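Local coordinates for conserved domain protein (Porphyromonas gingivalis, PDB 3PNN) that probably transfers a sugar from an activated donor to an acceptor to form a glycosidic linkage, as a cytoplasmic glycosyltransferase with a Rossmann-like alpha/beta/alpha fold, at residues H57-E60 with K61-E65; G153-V156 with G157-L160; T221-Y224 with F225-E229. All coordinates share one frame; numbering follows the deposited sequence.

Interaction 1: H57-E60 with K61-E65; sequences HSFE and KEFRE
Glu60 and Arg64 form a salt bridge one turn apart at the start of helix 60-71. Their side chains run alongside each other. Arg64 comes side-on, and both NE (2.9 Å) and NH2 (3.0 Å) reach the single oxygen Glu60 OE2. Glu60 OE2 offers NH2 its anti lone pair. OE2 lies in the guanidinium plane, but the carboxylate is turned 40° from it. With CG anti to the backbone N (chi1 171°), the extended Glu60 chain carries OE2 alongside the arginine. Glu60 OE1 accepts from His57 ND1 at 3.2 Å, met from above the carboxylate plane. Holding both oxygens should fix the rotation of the group.

Backbone bonds open the helix. Phe59 is the N-cap residue, and its O accepts from Phe63 N at 3.0 Å. Glu60 O accepts from Arg64 N at 2.9 Å. A water takes the N-H of Lys61 and donates to His57 O.

Phe59 and Phe63 make the apolar contact, side by side. Phe63 CD1 meets the edge of the Phe59 ring at CE1, 3.9 Å away.

Phe63 continues inward onto Ile55 and Leu79, and its ring meets Phe53 edge-to-face. The helix start thus packs against the parallel strands 50-55 and 77-81.

Interaction 2: G153-V156 with G157-L160; sequences GYRV and GNTL
Thr159 closes a type I beta turn, Val156 to Thr159, where strand 148-155 ends and the chain passes through a short 3-10 segment. Val156 O accepts two bonds from this one residue. Thr159 N donates to Val156 O at 2.9 Å, from well above the carbonyl plane. Thr159 OG1 also donates to Val156 O at 2.9 Å and lies closer to that plane, tilted 19°. OG1 sits between the backbone N and the carbonyl carbon (chi1 72°), which places it beside its own N-H, facing the same acceptor. The same rotation lays CG2 beside Arg155 O.

One step earlier, Arg155 O is satisfied by Asn158 N at 2.9 Å. The amide of Asn158 turns back toward the strand. Its ND2 and Arg155 N both donate to one water, which joins the side chain to the last strand residue. The guanidinium of Arg155 leads away from the turn and pairs with Asp268. Tyr154 OH bonds to the backbone O of Tyr127.

Other carbonyls of the turn are taken by arginines. Gly157 O accepts from Arg190, and Thr159 O from Arg168. Both arginines lie on the hairpin of strands 166-173 and 179-191 and tie the turn to it. Val156 and Gly157 also form backbone bonds with Ala211 and Glu209, respectively.

Val156 and Leu160 add an apolar contact beside Ile195. Here Val156 CG2 lies 4.0 Å from Leu160 CD2.

Interaction 3: T221-Y224 with F225-E229; sequences TPDY and FDYSE
Phe225 meets Pro222 in the first turn of helix 223-239. Its N donates to Pro222 O at 2.9 Å. In the side chains, Phe225 CD2 lies 4.2 Å from Pro222 CB. The ring also meets Phe118, with the two planes nearly parallel.

Asp226 N makes a weak bond to Asp223 O.

Tyr227 N bonds to that same carbonyl, Asp223 O, at 3.1 Å and almost straight. Its side chain then crosses that of Asp223, with carboxylate and ring planes 84° apart. The ring atom Tyr227 CE2 comes within 3.7 Å of Asp223 OD1. Asp223 CG sits between its backbone N and carbonyl carbon (chi1 43°). This turns the carboxylate toward Thr221, whose OG1 donates to Asp223 OD2 on the syn side. OD1 accepts from Tyr149 OH and Gly147 N.

Ser228 comes next. Its N donates to Tyr224 O at 2.9 Å. With OG beside the backbone N (chi1 -65°), the hydroxyl lies near the same carbonyl and over one face of the Tyr224 ring, 3.3 Å above the plane and toward the rim. Ser228 OG is also hydrogen-bonded to Asn104 OD1. Asn104 ND2 meets Tyr224 OH, and one amide thus serves both side chains.

Glu229 N closes the turn on Phe225 O, while its carboxylate pairs with Arg111.

The three donors to Asp223 probably favour its charged form, and that negative charge near the helix start would suit the helix dipole.

In the fold
The three contacts are separate local turns, met in order along the chain, and none touches another. Interaction 1 and interaction 2 lie on opposite sides of the chain's centre, with centres about 33 Å apart and nearest atoms about 20 Å apart. Interactions 2 and 3 also lie on opposite sides of the centre, with nearest atoms about 15 Å apart. Strand 148-155 connects them: interaction 2 closes its end, and Tyr149 near its start meets the helix of interaction 3. Interaction 1 packs on strands 50-55 and 77-81, about 17 Å from interaction 3 at the nearest atoms. A glycerol, probably from crystallisation, lies about 4 Å from the Tyr227 side chain.

Interaction 1: H57-E60 with K61-E65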
loop_
_atom_site.group_PDB
_atom_site.type_symbol
_atom_site.label_atom_id
_atom_site.label_comp_id
_atom_site.label_asym_id
_atom_site.label_seq_id
_atom_site.Cartn_x
_atom_site.Cartn_y
_atom_site.Cartn_z
ATOM N N HIS A 57 -0.855 -14.355 -12.570
ATOM C CA HIS A 57 -1.306 -14.873 -13.856
ATOM C C HIS A 57 -2.709 -15.476 -13.769
ATOM O O HIS A 57 -3.458 -15.436 -14.740
ATOM C CB HIS A 57 -0.331 -15.927 -14.392
ATOM C CG HIS A 57 0.963 -15.355 -14.882
ATOM N ND1 HIS A 57 1.050 -14.584 -16.022
ATOM C CD2 HIS A 57 2.221 -15.447 -14.392
ATOM C CE1 HIS A 57 2.307 -14.220 -16.209
ATOM N NE2 HIS A 57 3.039 -14.733 -15.235
ATOM N N SER A 58 -3.058 -16.022 -12.604
ATOM C CA SER A 58 -4.356 -16.685 -12.422
ATOM C C SER A 58 -5.567 -15.789 -12.699
ATOM O O SER A 58 -6.658 -16.289 -12.972
ATOM C CB SER A 58 -4.472 -17.297 -11.019
ATOM O OG SER A 58 -4.708 -16.306 -10.039
ATOM N N PHE A 59 -5.392 -14.474 -12.633
ATOM C CA PHE A 59 -6.503 -13.579 -12.957
ATOM C C PHE A 59 -6.121 -12.505 -13.978
ATOM O O PHE A 59 -6.763 -11.463 -14.072
ATOM C CB PHE A 59 -7.140 -12.969 -11.693
ATOM C CG PHE A 59 -6.198 -12.149 -10.840
ATOM C CD1 PHE A 59 -6.145 -10.778 -10.973
ATOM C CD2 PHE A 59 -5.413 -12.748 -9.866
ATOM C CE1 PHE A 59 -5.307 -10.006 -10.170
ATOM C CE2 PHE A 59 -4.563 -11.992 -9.069
ATOM C CZ PHE A 59 -4.515 -10.613 -9.212
ATOM N N GLU A 60 -5.089 -12.787 -14.761
ATOM C CA GLU A 60 -4.589 -11.812 -15.716
ATOM C C GLU A 60 -5.631 -11.509 -16.793
ATOM O O GLU A 60 -5.848 -10.351 -17.146
ATOM C CB GLU A 60 -3.299 -12.316 -16.352
ATOM C CG GLU A 60 -2.804 -11.487 -17.503
ATOM C CD GLU A 60 -1.605 -12.129 -18.187
ATOM O OE1 GLU A 60 -1.241 -13.270 -17.814
ATOM O OE2 GLU A 60 -1.028 -11.492 -19.093
ATOM N N LYS A 61 -6.273 -12.543 -17.317
ATOM C CA LYS A 61 -7.236 -12.329 -18.403
ATOM C C LYS A 61 -8.321 -11.334 -18.005
ATOM O O LYS A 61 -8.613 -10.382 -18.739
ATOM C CB LYS A 61 -7.864 -13.649 -18.874
ATOM C CG LYS A 61 -8.797 -13.470 -20.063
ATOM C CD LYS A 61 -9.459 -14.790 -20.456
ATOM C CE LYS A 61 -10.492 -14.589 -21.554
ATOM N NZ LYS A 61 -11.123 -15.882 -21.966
ATOM N N GLU A 62 -8.937 -11.550 -16.847
ATOM C CA GLU A 62 -10.005 -10.655 -16.426
ATOM C C GLU A 62 -9.462 -9.304 -16.004
ATOM O O GLU A 62 -10.135 -8.285 -16.170
ATOM C CB GLU A 62 -10.853 -11.291 -15.321
ATOM C CG GLU A 62 -11.517 -12.586 -15.813
ATOM C CD GLU A 62 -12.649 -13.087 -14.926
ATOM O OE1 GLU A 62 -12.610 -12.854 -13.702
ATOM O OE2 GLU A 62 -13.577 -13.738 -15.462
ATOM N N PHE A 63 -8.248 -9.282 -15.458
ATOM C CA PHE A 63 -7.664 -7.997 -15.082
ATOM C C PHE A 63 -7.518 -7.130 -16.337
ATOM O O PHE A 63 -7.855 -5.949 -16.335
ATOM C CB PHE A 63 -6.305 -8.163 -14.386
ATOM C CG PHE A 63 -5.887 -6.950 -13.590
ATOM C CD1 PHE A 63 -6.228 -6.841 -12.245
ATOM C CD2 PHE A 63 -5.166 -5.916 -14.187
ATOM C CE1 PHE A 63 -5.859 -5.719 -11.500
ATOM C CE2 PHE A 63 -4.792 -4.787 -13.453
ATOM C CZ PHE A 63 -5.136 -4.694 -12.110
ATOM N N ARG A 64 -7.015 -7.730 -17.410
ATOM C CA ARG A 64 -6.853 -6.997 -18.658
ATOM C C ARG A 64 -8.216 -6.556 -19.196
ATOM O O ARG A 64 -8.378 -5.425 -19.635
ATOM C CB ARG A 64 -6.121 -7.849 -19.697
ATOM C CG ARG A 64 -4.639 -8.143 -19.361
ATOM C CD ARG A 64 -4.026 -9.053 -20.435
ATOM N NE ARG A 64 -2.607 -9.335 -20.212
ATOM C CZ ARG A 64 -1.624 -8.517 -20.573
ATOM N NH1 ARG A 64 -1.916 -7.357 -21.149
ATOM N NH2 ARG A 64 -0.354 -8.851 -20.344
ATOM N N GLU A 65 -9.199 -7.449 -19.139
ATOM C CA GLU A 65 -10.522 -7.155 -19.700
ATOM C C GLU A 65 -11.286 -6.079 -18.936
ATOM O O GLU A 65 -11.891 -5.186 -19.533
ATOM C CB GLU A 65 -11.388 -8.421 -19.715
ATOM C CG GLU A 65 -10.975 -9.478 -20.710
ATOM C CD GLU A 65 -11.841 -10.726 -20.601
ATOM O OE1 GLU A 65 -12.798 -10.721 -19.788
ATOM O OE2 GLU A 65 -11.563 -11.709 -21.320
HETATM O O HOH W 1 -5.864 -15.361 -16.554
#

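Interaction 2: G153-V156 with G157-L160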
loop_
_atom_site.group_PDB
_atom_site.type_symbol
_atom_site.label_atom_id
_atom_site.label_comp_id
_atom_site.label_asym_id
_atom_site.label_seq_id
_atom_site.Cartn_x
_atom_site.Cartn_y
_atom_site.Cartn_z
ATOM N N GLY A 153 1.648 9.806 6.161
ATOM C CA GLY A 153 1.099 9.456 7.456
ATOM C C GLY A 153 -0.371 9.820 7.569
ATOM O O GLY A 153 -0.812 10.835 7.018
ATOM N N TYR A 154 -1.120 8.976 8.269
ATOM C CA TYR A 154 -2.495 9.263 8.670
ATOM C C TYR A 154 -2.581 9.234 10.201
ATOM O O TYR A 154 -1.646 8.784 10.859
ATOM C CB TYR A 154 -3.441 8.250 8.032
ATOM C CG TYR A 154 -3.506 8.440 6.531
ATOM C CD1 TYR A 154 -4.472 9.272 5.963
ATOM C CD2 TYR A 154 -2.562 7.847 5.692
ATOM C CE1 TYR A 154 -4.528 9.481 4.594
ATOM C CE2 TYR A 154 -2.602 8.058 4.315
ATOM C CZ TYR A 154 -3.589 8.870 3.774
ATOM O OH TYR A 154 -3.628 9.089 2.409
ATOM N N ARG A 155 -3.681 9.727 10.768
ATOM C CA ARG A 155 -3.847 9.711 12.225
ATOM C C ARG A 155 -4.723 8.521 12.623
ATOM O O ARG A 155 -5.791 8.322 12.062
ATOM C CB ARG A 155 -4.453 11.031 12.729
ATOM C CG ARG A 155 -3.499 12.242 12.635
ATOM C CD ARG A 155 -3.665 13.057 11.344
ATOM N NE ARG A 155 -2.716 14.180 11.290
ATOM C CZ ARG A 155 -2.872 15.323 11.961
ATOM N NH1 ARG A 155 -3.944 15.497 12.726
ATOM N NH2 ARG A 155 -1.964 16.294 11.865
ATOM N N VAL A 156 -4.255 7.729 13.584
ATOM C CA VAL A 156 -4.920 6.463 13.900
ATOM C C VAL A 156 -6.397 6.637 14.232
ATOM O O VAL A 156 -7.228 5.824 13.813
ATOM C CB VAL A 156 -4.209 5.707 15.037
ATOM C CG1 VAL A 156 -4.338 6.470 16.369
ATOM C CG2 VAL A 156 -4.779 4.286 15.158
ATOM N N GLY A 157 -6.732 7.706 14.952
ATOM C CA GLY A 157 -8.111 7.939 15.374
ATOM C C GLY A 157 -9.083 8.140 14.223
ATOM O O GLY A 157 -10.296 7.989 14.380
ATOM N N ASN A 158 -8.542 8.480 13.057
ATOM C CA ASN A 158 -9.344 8.652 11.853
ATOM C C ASN A 158 -9.472 7.357 11.044
ATOM O O ASN A 158 -10.135 7.339 10.002
ATOM C CB ASN A 158 -8.725 9.721 10.936
ATOM C CG ASN A 158 -8.728 11.110 11.551
ATOM O OD1 ASN A 158 -9.624 11.471 12.322
ATOM N ND2 ASN A 158 -7.725 11.900 11.201
ATOM N N THR A 159 -8.842 6.277 11.502
ATOM C CA THR A 159 -8.782 5.050 10.699
ATOM C C THR A 159 -9.417 3.841 11.368
ATOM O O THR A 159 -9.170 2.706 10.960
ATOM C CB THR A 159 -7.321 4.669 10.357
ATOM O OG1 THR A 159 -6.653 4.189 11.541
ATOM C CG2 THR A 159 -6.557 5.879 9.769
ATOM N N LEU A 160 -10.235 4.064 12.389
ATOM C CA LEU A 160 -10.790 2.945 13.147
ATOM C C LEU A 160 -12.132 2.498 12.575
ATOM O O LEU A 160 -12.711 3.181 11.733
ATOM C CB LEU A 160 -10.953 3.329 14.618
ATOM C CG LEU A 160 -9.693 3.943 15.230
ATOM C CD1 LEU A 160 -9.987 4.405 16.653
ATOM C CD2 LEU A 160 -8.531 2.962 15.194
HETATM O O HOH W 2 -5.871 11.022 9.366
#

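Interaction 3: T221-Y224 with F225-E229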
loop_
_atom_site.group_PDB
_atom_site.type_symbol
_atom_site.label_atom_id
_atom_site.label_comp_id
_atom_site.label_asym_id
_atom_site.label_seq_id
_atom_site.Cartn_x
_atom_site.Cartn_y
_atom_site.Cartn_z
ATOM N N THR A 221 12.875 4.927 -3.985
ATOM C CA THR A 221 13.698 4.997 -5.185
ATOM C C THR A 221 14.138 3.571 -5.490
ATOM O O THR A 221 14.028 2.701 -4.637
ATOM C CB THR A 221 14.926 5.922 -4.988
ATOM O OG1 THR A 221 15.575 5.611 -3.748
ATOM C CG2 THR A 221 14.484 7.390 -4.939
ATOM N N PRO A 222 14.642 3.319 -6.708
ATOM C CA PRO A 222 14.848 1.908 -7.095
ATOM C C PRO A 222 15.882 1.134 -6.266
ATOM O O PRO A 222 15.858 -0.109 -6.285
ATOM C CB PRO A 222 15.253 2.001 -8.575
ATOM C CG PRO A 222 14.557 3.292 -9.052
ATOM C CD PRO A 222 14.705 4.233 -7.861
ATOM N N ASP A 223 16.769 1.820 -5.546
ATOM C CA ASP A 223 17.710 1.097 -4.672
ATOM C C ASP A 223 16.929 0.285 -3.637
ATOM O O ASP A 223 17.442 -0.661 -3.062
ATOM C CB ASP A 223 18.662 2.059 -3.958
ATOM C CG ASP A 223 17.949 3.286 -3.425
ATOM O OD1 ASP A 223 17.718 3.365 -2.192
ATOM O OD2 ASP A 223 17.608 4.165 -4.244
ATOM N N TYR A 224 15.687 0.678 -3.393
ATOM C CA TYR A 224 14.845 -0.063 -2.462
ATOM C C TYR A 224 14.676 -1.517 -2.907
ATOM O O TYR A 224 14.604 -2.422 -2.081
ATOM C CB TYR A 224 13.465 0.608 -2.284
ATOM C CG TYR A 224 12.628 -0.105 -1.225
ATOM C CD1 TYR A 224 12.954 0.005 0.123
ATOM C CD2 TYR A 224 11.534 -0.894 -1.575
ATOM C CE1 TYR A 224 12.215 -0.649 1.102
ATOM C CE2 TYR A 224 10.777 -1.567 -0.587
ATOM C CZ TYR A 224 11.126 -1.420 0.741
ATOM O OH TYR A 224 10.416 -2.056 1.732
ATOM N N PHE A 225 14.606 -1.759 -4.212
ATOM C CA PHE A 225 14.514 -3.148 -4.675
ATOM C C PHE A 225 15.737 -3.962 -4.258
ATOM O O PHE A 225 15.628 -5.137 -3.903
ATOM C CB PHE A 225 14.352 -3.230 -6.196
ATOM C CG PHE A 225 13.112 -2.555 -6.723
ATOM C CD1 PHE A 225 11.845 -3.015 -6.377
ATOM C CD2 PHE A 225 13.216 -1.489 -7.608
ATOM C CE1 PHE A 225 10.695 -2.395 -6.877
ATOM C CE2 PHE A 225 12.081 -0.869 -8.117
ATOM C CZ PHE A 225 10.806 -1.323 -7.750
ATOM N N ASP A 226 16.910 -3.348 -4.335
ATOM C CA ASP A 226 18.151 -4.046 -3.997
ATOM C C ASP A 226 18.239 -4.355 -2.506
ATOM O O ASP A 226 18.649 -5.457 -2.114
ATOM C CB ASP A 226 19.374 -3.218 -4.413
ATOM C CG ASP A 226 19.492 -3.067 -5.921
ATOM O OD1 ASP A 226 19.082 -3.996 -6.654
ATOM O OD2 ASP A 226 19.982 -2.013 -6.377
ATOM N N TYR A 227 17.875 -3.382 -1.673
ATOM C CA TYR A 227 17.875 -3.625 -0.234
ATOM C C TYR A 227 16.852 -4.712 0.096
ATOM O O TYR A 227 17.104 -5.577 0.941
ATOM C CB TYR A 227 17.562 -2.347 0.549
ATOM C CG TYR A 227 18.657 -1.299 0.483
ATOM C CD1 TYR A 227 19.991 -1.627 0.753
ATOM C CD2 TYR A 227 18.358 0.017 0.159
ATOM C CE1 TYR A 227 20.994 -0.654 0.687
ATOM C CE2 TYR A 227 19.350 0.993 0.096
ATOM C CZ TYR A 227 20.656 0.652 0.358
ATOM O OH TYR A 227 21.632 1.634 0.300
ATOM N N SER A 228 15.700 -4.666 -0.570
ATOM C CA SER A 228 14.657 -5.670 -0.327
ATOM C C SER A 228 15.129 -7.053 -0.724
ATOM O O SER A 228 14.788 -8.038 -0.074
ATOM C CB SER A 228 13.379 -5.371 -1.111
ATOM O OG SER A 228 12.754 -4.170 -0.680
ATOM N N GLU A 229 15.865 -7.146 -1.826
ATOM C CA GLU A 229 16.391 -8.459 -2.242
ATOM C C GLU A 229 17.371 -9.003 -1.198
ATOM O O GLU A 229 17.378 -10.197 -0.878
ATOM C CB GLU A 229 17.064 -8.360 -3.610
ATOM C CG GLU A 229 17.837 -9.604 -4.037
ATOM C CD GLU A 229 17.017 -10.555 -4.893
ATOM O OE1 GLU A 229 15.770 -10.437 -4.905
ATOM O OE2 GLU A 229 17.627 -11.423 -5.558
#